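Local structure of protein-glutamate methylesterase/protein-glutamine glutaminase (Thermotoga maritima, 3SFT) at residues S15-S21 with L132-G136; V39-M43 with V108-V112; G151-D157 with A176-A182. The protein probably demethylates methylglutamate residues of chemoreceptors and deamidates specific receptor glutamines in bacterial chemotaxis, this chain being the C-terminal catalytic domain of CheB. One frame throughout, in Å; residues are numbered along the deposited sequence.

Interaction 1 (S15-S21 with L132-G136); sequences STGGPRS and LTGMG
Thr133 packs against the type II turn from Ser15 to Gly18, where two loops meet at the C-terminal ends of adjacent strands in the parallel sheet of this modified doubly wound alpha/beta fold. The inner part is tight. Thr133 OG1 lies anti to its own backbone N (chi1 173°) and donates to Thr16 O over 2.7 Å, while the backbone N-H groups of Val162 and Val163 give the same hydroxyl further bonds. Its methyl, CG2, rests against the turn and the start of helix 18-22, 3.4 Å from Gly17 O and 3.6 Å from Ser21 OG, whose polar partner is Glu156. Beside this, Ser15 N donates in the carbonyl plane to Thr133 O (3.0 Å, 162°). Gly134 CA lies against Ser15 CB and 3.5 Å from Thr16 N, a closeness that its lack of a side chain permits. Toward solvent the fit slackens: Met135 slants past Thr16, and its CG comes no nearer than 4.1 Å to Thr16 OG1. Here Ser15, the predicted nucleophile, meets the other segment through water as well, a single molecule lying 2.6 Å from Ser15 OG and donating to Met135 O at 2.9 Å.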
loop_
_atom_site.group_PDB
_atom_site.type_symbol
_atom_site.label_atom_id
_atom_site.label_comp_id
_atom_site.label_asym_id
_atom_site.label_seq_id
_atom_site.Cartn_x
_atom_site.Cartn_y
_atom_site.Cartn_z
ATOM N N SER A 15 -0.756 -9.808 -0.016
ATOM C CA SER A 15 -1.615 -10.907 0.369
ATOM C C SER A 15 -0.792 -12.047 0.979
ATOM O O SER A 15 -0.228 -11.885 2.055
ATOM C CB SER A 15 -2.441 -11.392 -0.824
ATOM O OG SER A 15 -3.508 -12.211 -0.384
ATOM N N THR A 16 -0.721 -13.190 0.296
ATOM C CA THR A 16 0.024 -14.349 0.784
ATOM C C THR A 16 1.496 -14.002 1.020
ATOM O O THR A 16 2.184 -13.526 0.119
ATOM C CB THR A 16 -0.081 -15.525 -0.205
ATOM O OG1 THR A 16 -1.456 -15.742 -0.541
ATOM C CG2 THR A 16 0.478 -16.791 0.412
ATOM N N GLY A 17 1.965 -14.233 2.242
ATOM C CA GLY A 17 3.346 -13.914 2.577
ATOM C C GLY A 17 3.574 -12.418 2.757
ATOM O O GLY A 17 4.716 -11.973 2.941
ATOM N N GLY A 18 2.485 -11.646 2.733
ATOM C CA GLY A 18 2.573 -10.201 2.891
ATOM C C GLY A 18 3.389 -9.749 4.089
ATOM O O GLY A 18 4.344 -8.987 3.927
ATOM N N PRO A 19 3.033 -10.191 5.310
ATOM C CA PRO A 19 3.749 -9.823 6.538
ATOM C C PRO A 19 5.254 -10.108 6.494
ATOM O O PRO A 19 6.051 -9.316 6.994
ATOM C CB PRO A 19 3.040 -10.661 7.595
ATOM C CG PRO A 19 1.619 -10.651 7.097
ATOM C CD PRO A 19 1.798 -10.932 5.629
ATOM N N ARG A 20 5.633 -11.233 5.891
ATOM C CA ARG A 20 7.036 -11.605 5.775
ATOM C C ARG A 20 7.820 -10.586 4.931
ATOM O O ARG A 20 8.948 -10.229 5.270
ATOM C CB ARG A 20 7.171 -13.008 5.166
ATOM C CG ARG A 20 8.581 -13.578 5.265
ATOM C CD ARG A 20 8.721 -14.930 4.581
ATOM N NE ARG A 20 8.735 -14.803 3.127
ATOM C CZ ARG A 20 9.647 -15.346 2.324
ATOM N NH1 ARG A 20 10.644 -16.067 2.816
ATOM N NH2 ARG A 20 9.554 -15.170 1.015
ATOM N N SER A 21 7.232 -10.127 3.829
ATOM C CA SER A 21 7.911 -9.151 2.976
ATOM C C SER A 21 7.889 -7.755 3.580
ATOM O O SER A 21 8.852 -6.999 3.438
ATOM C CB SER A 21 7.316 -9.135 1.576
ATOM O OG SER A 21 7.682 -10.318 0.895
ATOM N N LEU A 132 3.155 -6.154 -3.555
ATOM C CA LEU A 132 3.924 -7.256 -2.999
ATOM C C LEU A 132 3.328 -8.629 -3.269
ATOM O O LEU A 132 2.264 -8.760 -3.880
ATOM C CB LEU A 132 4.061 -7.064 -1.483
ATOM C CG LEU A 132 4.602 -5.709 -1.020
ATOM C CD1 LEU A 132 4.721 -5.695 0.505
ATOM C CD2 LEU A 132 5.957 -5.450 -1.667
ATOM N N THR A 133 4.048 -9.632 -2.771
ATOM C CA THR A 133 3.714 -11.049 -2.837
ATOM C C THR A 133 2.238 -11.295 -2.558
ATOM O O THR A 133 1.633 -10.597 -1.739
ATOM C CB THR A 133 4.547 -11.819 -1.772
ATOM O OG1 THR A 133 4.130 -13.186 -1.708
ATOM C CG2 THR A 133 4.381 -11.174 -0.396
ATOM N N GLY A 134 1.667 -12.290 -3.237
ATOM C CA GLY A 134 0.266 -12.617 -3.043
ATOM C C GLY A 134 -0.399 -13.267 -4.240
ATOM O O GLY A 134 0.096 -13.185 -5.365
ATOM N N MET A 135 -1.522 -13.933 -3.990
ATOM C CA MET A 135 -2.285 -14.587 -5.047
ATOM C C MET A 135 -3.250 -13.597 -5.673
ATOM O O MET A 135 -3.652 -12.624 -5.039
ATOM C CB MET A 135 -3.114 -15.748 -4.497
ATOM C CG MET A 135 -2.377 -17.038 -4.278
ATOM S SD MET A 135 -3.469 -18.400 -3.777
ATOM C CE MET A 135 -2.295 -19.650 -3.927
ATOM N N GLY A 136 -3.632 -13.864 -6.916
ATOM C CA GLY A 136 -4.584 -13.004 -7.592
ATOM C C GLY A 136 -4.019 -11.823 -8.351
ATOM O O GLY A 136 -2.809 -11.705 -8.558
HETATM O O HOH W 1 -5.049 -12.663 -2.464
#

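Interaction 2 (V39-M43 with V108-V112); sequences VVQHM and VRPAV
Val108 CG1 sits squarely over one face of the His42 imidazole, 3.8 Å from the ring centroid and 12° off its normal, in a CH-pi contact, while CG2 of the same valine lies above the same face, nearer its ND1-CE1 side. The chi1 of His42 (-62°) swings the ring from a CB that does not itself face the other loop across to this valine. Next to the ring, Val40 makes the apolar half of the contact. Its CG1 is 4.0 Å from Pro110 CB and 3.6 Å from Val112 N, and its CB meets Val112 CG2 at 3.8 Å. The peptide bond before Pro110 is cis; in this loop Val108 faces His42, just past the strand, while Pro110 and Val112 meet Val40 in it.

A second shell surrounds these groups. Asp138 OD2 is hydrogen-bonded to both His42 NE2 and Val112 N, tying the predicted catalytic histidine to the first turn of helix 112-123 and completing, with Ser15, the expected Ser-His-Asp triad. Gln41 NE2 donates to His42 O (3.0 Å) from 26° out of the carbonyl plane, and also bonds to Ser15 O. Strand 37-41 lies in the sheet between strands 9-14 and 76-79; Val40 points from it toward the start of helix 112-123, whereas Gln41 and Met43 turn the other way, onto Leu51 of helix 48-58.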
loop_
_atom_site.group_PDB
_atom_site.type_symbol
_atom_site.label_atom_id
_atom_site.label_comp_id
_atom_site.label_asym_id
_atom_site.label_seq_id
_atom_site.Cartn_x
_atom_site.Cartn_y
_atom_site.Cartn_z
ATOM N N VAL A 39 -1.070 0.557 3.928
ATOM C CA VAL A 39 -0.916 -0.853 3.606
ATOM C C VAL A 39 -2.254 -1.576 3.583
ATOM O O VAL A 39 -3.001 -1.534 4.555
ATOM C CB VAL A 39 0.009 -1.568 4.630
ATOM C CG1 VAL A 39 0.088 -3.061 4.323
ATOM C CG2 VAL A 39 1.401 -0.950 4.612
ATOM N N VAL A 40 -2.559 -2.211 2.455
ATOM C CA VAL A 40 -3.778 -2.990 2.302
ATOM C C VAL A 40 -3.339 -4.449 2.175
ATOM O O VAL A 40 -2.873 -4.887 1.123
ATOM C CB VAL A 40 -4.589 -2.586 1.045
ATOM C CG1 VAL A 40 -5.838 -3.436 0.938
ATOM C CG2 VAL A 40 -4.972 -1.105 1.100
ATOM N N GLN A 41 -3.453 -5.177 3.277
ATOM C CA GLN A 41 -3.081 -6.583 3.344
ATOM C C GLN A 41 -4.344 -7.431 3.416
ATOM O O GLN A 41 -5.179 -7.221 4.297
ATOM C CB GLN A 41 -2.214 -6.811 4.598
ATOM C CG GLN A 41 -2.036 -8.269 5.051
ATOM C CD GLN A 41 -1.174 -9.094 4.120
ATOM O OE1 GLN A 41 -0.115 -8.658 3.688
ATOM N NE2 GLN A 41 -1.609 -10.313 3.841
ATOM N N HIS A 42 -4.488 -8.370 2.480
ATOM C CA HIS A 42 -5.643 -9.276 2.450
ATOM C C HIS A 42 -5.569 -10.162 3.686
ATOM O O HIS A 42 -4.544 -10.790 3.949
ATOM C CB HIS A 42 -5.620 -10.186 1.216
ATOM C CG HIS A 42 -5.694 -9.457 -0.087
ATOM N ND1 HIS A 42 -5.722 -10.111 -1.299
ATOM C CD2 HIS A 42 -5.736 -8.135 -0.372
ATOM C CE1 HIS A 42 -5.778 -9.224 -2.274
ATOM N NE2 HIS A 42 -5.787 -8.019 -1.741
ATOM N N MET A 43 -6.657 -10.215 4.439
ATOM C CA MET A 43 -6.684 -11.019 5.649
ATOM C C MET A 43 -8.106 -11.079 6.184
ATOM O O MET A 43 -8.873 -10.125 6.027
ATOM C CB MET A 43 -5.754 -10.396 6.697
ATOM C CG MET A 43 -4.917 -11.412 7.461
ATOM S SD MET A 43 -3.257 -10.817 7.824
ATOM C CE MET A 43 -3.639 -9.183 8.542
ATOM N N VAL A 108 -12.592 -10.091 -2.208
ATOM C CA VAL A 108 -11.743 -9.370 -1.272
ATOM C C VAL A 108 -12.210 -7.957 -0.944
ATOM O O VAL A 108 -12.646 -7.209 -1.819
ATOM C CB VAL A 108 -10.295 -9.304 -1.834
ATOM C CG1 VAL A 108 -9.452 -8.312 -1.067
ATOM C CG2 VAL A 108 -9.647 -10.685 -1.792
ATOM N N ARG A 109 -12.076 -7.608 0.333
ATOM C CA ARG A 109 -12.425 -6.294 0.864
ATOM C C ARG A 109 -11.800 -6.200 2.255
ATOM O O ARG A 109 -12.134 -6.983 3.141
ATOM C CB ARG A 109 -13.948 -6.114 0.951
ATOM C CG ARG A 109 -14.383 -4.754 1.489
ATOM C CD ARG A 109 -15.894 -4.609 1.515
ATOM N NE ARG A 109 -16.524 -5.555 2.433
ATOM C CZ ARG A 109 -17.812 -5.882 2.401
ATOM N NH1 ARG A 109 -18.614 -5.339 1.494
ATOM N NH2 ARG A 109 -18.297 -6.770 3.262
ATOM N N PRO A 110 -10.886 -5.236 2.468
ATOM C CA PRO A 110 -10.409 -4.239 1.502
ATOM C C PRO A 110 -9.587 -4.790 0.335
ATOM O O PRO A 110 -8.890 -5.795 0.467
ATOM C CB PRO A 110 -9.553 -3.316 2.368
ATOM C CG PRO A 110 -8.973 -4.271 3.378
ATOM C CD PRO A 110 -10.194 -5.081 3.761
ATOM N N ALA A 111 -9.710 -4.126 -0.808
ATOM C CA ALA A 111 -8.964 -4.470 -2.020
ATOM C C ALA A 111 -8.036 -3.287 -2.242
ATOM O O ALA A 111 -8.476 -2.140 -2.153
ATOM C CB ALA A 111 -9.905 -4.603 -3.205
ATOM N N VAL A 112 -6.762 -3.545 -2.520
ATOM C CA VAL A 112 -5.831 -2.442 -2.741
ATOM C C VAL A 112 -6.220 -1.602 -3.972
ATOM O O VAL A 112 -5.898 -0.421 -4.033
ATOM C CB VAL A 112 -4.346 -2.914 -2.805
ATOM C CG1 VAL A 112 -4.012 -3.504 -4.164
ATOM C CG2 VAL A 112 -3.411 -1.750 -2.467
#

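Interaction 3 (G151-D157 with A176-A182); sequences GTVIAED and ADYVLPA
Asp177 and Val153 lock the start of a parallel pair between strands 152-156 and 178-180. From Asp177 CB, 3.4 Å from Val153 O, the side chain turns back along the neighbouring strand; CG, anti to the carbonyl carbon (chi1 -64°), lies 3.8 Å from Val153 N, and OD2 takes that N-H on its anti lone pair at 2.8 Å and 164°. OD2 also passes 3.4 Å from Thr152 CA and forms a salt bridge with Lys147. Val153 O in turn receives two backbone donors, Asp177 N and Tyr178 N, the latter at 3.2 Å. The pairing then runs regularly through Ala155, which donates to Tyr178 O and accepts from Leu180 N, before Asp157 N closes it from above the carbonyl plane of Leu180. On one side of the sheet Ile154 CG1 leans on Tyr178 CD2 (3.9 Å) and Thr152 CG2 reaches the edge of the tyrosine ring; Lys188 of helix 185-192 packs on Ile154 and Tyr178 here. On the other, Ala155 CB meets Ala176 CB at 4.0 Å beneath Ile171 of helix 166-172. That helix links the two strands, making this a beta-alpha-beta crossover at the margin of the parallel sheet of the domain.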
loop_
_atom_site.group_PDB
_atom_site.type_symbol
_atom_site.label_atom_id
_atom_site.label_comp_id
_atom_site.label_asym_id
_atom_site.label_seq_id
_atom_site.Cartn_x
_atom_site.Cartn_y
_atom_site.Cartn_z
ATOM N N GLY A 151 1.991 8.490 -11.874
ATOM C CA GLY A 151 2.626 8.000 -10.662
ATOM C C GLY A 151 3.697 6.959 -10.950
ATOM O O GLY A 151 3.995 6.663 -12.113
ATOM N N THR A 152 4.235 6.367 -9.889
ATOM C CA THR A 152 5.295 5.372 -9.991
ATOM C C THR A 152 4.863 4.040 -9.370
ATOM O O THR A 152 4.228 4.011 -8.316
ATOM C CB THR A 152 6.574 5.890 -9.284
ATOM O OG1 THR A 152 7.045 7.070 -9.956
ATOM C CG2 THR A 152 7.671 4.832 -9.289
ATOM N N VAL A 153 5.253 2.939 -10.003
ATOM C CA VAL A 153 4.878 1.613 -9.523
ATOM C C VAL A 153 6.059 0.674 -9.277
ATOM O O VAL A 153 6.971 0.562 -10.098
ATOM C CB VAL A 153 3.892 0.939 -10.503
ATOM C CG1 VAL A 153 3.580 -0.484 -10.062
ATOM C CG2 VAL A 153 2.621 1.763 -10.616
ATOM N N ILE A 154 6.027 0.003 -8.131
ATOM C CA ILE A 154 7.057 -0.950 -7.758
ATOM C C ILE A 154 6.416 -2.317 -7.528
ATOM O O ILE A 154 5.433 -2.439 -6.800
ATOM C CB ILE A 154 7.782 -0.524 -6.463
ATOM C CG1 ILE A 154 8.510 0.803 -6.671
ATOM C CG2 ILE A 154 8.774 -1.592 -6.044
ATOM C CD1 ILE A 154 9.035 1.424 -5.378
ATOM N N ALA A 155 6.952 -3.336 -8.190
ATOM C CA ALA A 155 6.452 -4.698 -8.037
ATOM C C ALA A 155 7.527 -5.520 -7.345
ATOM O O ALA A 155 8.715 -5.353 -7.626
ATOM C CB ALA A 155 6.125 -5.301 -9.386
ATOM N N GLU A 156 7.115 -6.382 -6.421
ATOM C CA GLU A 156 8.062 -7.219 -5.703
ATOM C C GLU A 156 8.597 -8.335 -6.598
ATOM O O GLU A 156 7.836 -9.018 -7.291
ATOM C CB GLU A 156 7.432 -7.808 -4.435
ATOM C CG GLU A 156 8.428 -8.620 -3.580
ATOM C CD GLU A 156 7.834 -9.151 -2.277
ATOM O OE1 GLU A 156 6.631 -8.959 -2.029
ATOM O OE2 GLU A 156 8.579 -9.772 -1.490
ATOM N N ASP A 157 9.919 -8.475 -6.610
ATOM C CA ASP A 157 10.605 -9.493 -7.392
ATOM C C ASP A 157 10.273 -10.882 -6.840
ATOM O O ASP A 157 10.090 -11.056 -5.630
ATOM C CB ASP A 157 12.121 -9.244 -7.333
ATOM C CG ASP A 157 12.910 -10.172 -8.237
ATOM O OD1 ASP A 157 13.302 -9.743 -9.341
ATOM O OD2 ASP A 157 13.147 -11.330 -7.844
ATOM N N ALA A 176 4.861 -1.949 -14.126
ATOM C CA ALA A 176 5.956 -1.839 -13.169
ATOM C C ALA A 176 7.139 -1.006 -13.658
ATOM O O ALA A 176 7.675 -1.240 -14.736
ATOM C CB ALA A 176 6.434 -3.232 -12.742
ATOM N N ASP A 177 7.518 -0.010 -12.866
ATOM C CA ASP A 177 8.663 0.831 -13.195
ATOM C C ASP A 177 9.895 0.180 -12.578
ATOM O O ASP A 177 11.004 0.344 -13.071
ATOM C CB ASP A 177 8.494 2.246 -12.632
ATOM C CG ASP A 177 7.324 2.981 -13.247
ATOM O OD1 ASP A 177 7.313 3.167 -14.480
ATOM O OD2 ASP A 177 6.411 3.370 -12.494
ATOM N N TYR A 178 9.676 -0.558 -11.491
ATOM C CA TYR A 178 10.739 -1.259 -10.778
ATOM C C TYR A 178 10.261 -2.635 -10.321
ATOM O O TYR A 178 9.106 -2.809 -9.925
ATOM C CB TYR A 178 11.175 -0.469 -9.535
ATOM C CG TYR A 178 11.655 0.932 -9.814
ATOM C CD1 TYR A 178 12.957 1.172 -10.260
ATOM C CD2 TYR A 178 10.805 2.024 -9.644
ATOM C CE1 TYR A 178 13.399 2.466 -10.532
ATOM C CE2 TYR A 178 11.236 3.319 -9.914
ATOM C CZ TYR A 178 12.531 3.533 -10.357
ATOM O OH TYR A 178 12.945 4.814 -10.640
ATOM N N VAL A 179 11.152 -3.614 -10.417
ATOM C CA VAL A 179 10.873 -4.974 -9.970
ATOM C C VAL A 179 12.011 -5.205 -8.987
ATOM O O VAL A 179 13.165 -5.343 -9.389
ATOM C CB VAL A 179 10.940 -5.987 -11.133
ATOM C CG1 VAL A 179 10.645 -7.392 -10.616
ATOM C CG2 VAL A 179 9.927 -5.603 -12.214
ATOM N N LEU A 180 11.692 -5.198 -7.698
ATOM C CA LEU A 180 12.718 -5.331 -6.669
ATOM C C LEU A 180 12.412 -6.306 -5.547
ATOM O O LEU A 180 11.264 -6.450 -5.130
ATOM C CB LEU A 180 12.953 -3.961 -6.022
ATOM C CG LEU A 180 13.334 -2.761 -6.891
ATOM C CD1 LEU A 180 13.029 -1.486 -6.133
ATOM C CD2 LEU A 180 14.803 -2.827 -7.268
ATOM N N PRO A 181 13.444 -7.009 -5.051
ATOM C CA PRO A 181 13.198 -7.944 -3.951
ATOM C C PRO A 181 12.816 -7.047 -2.770
ATOM O O PRO A 181 13.226 -5.887 -2.717
ATOM C CB PRO A 181 14.555 -8.624 -3.771
ATOM C CG PRO A 181 15.536 -7.612 -4.277
ATOM C CD PRO A 181 14.842 -7.081 -5.506
ATOM N N ALA A 182 11.991 -7.558 -1.867
ATOM C CA ALA A 182 11.507 -6.780 -0.727
ATOM C C ALA A 182 12.539 -5.924 -0.002
ATOM O O ALA A 182 12.280 -4.754 0.278
ATOM C CB ALA A 182 10.785 -7.685 0.262
#

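How the interactions relate
Interaction 2 is the most buried of the three; the others are only partly so. All three adjoin one parallel sheet: 1 at the C-terminal ends of its central strands, 2 at strand 37-41, and 3 as a pair at its margin. Interactions 1 and 2 meet at the predicted active site, where Ser15 OG lies 3.2 Å from His42 ND1. Interaction 3 reaches interaction 1 through Glu156, whose carboxylate probably accepts from Ser21 OG and Thr133 N, but it stays about 9 Å from interaction 2 between nearest atoms. Chemistry follows place: backbone pairing at the sheet margin, a backbone bond and a threonine hydroxyl between the loops of interaction 1, and apolar packing around the histidine.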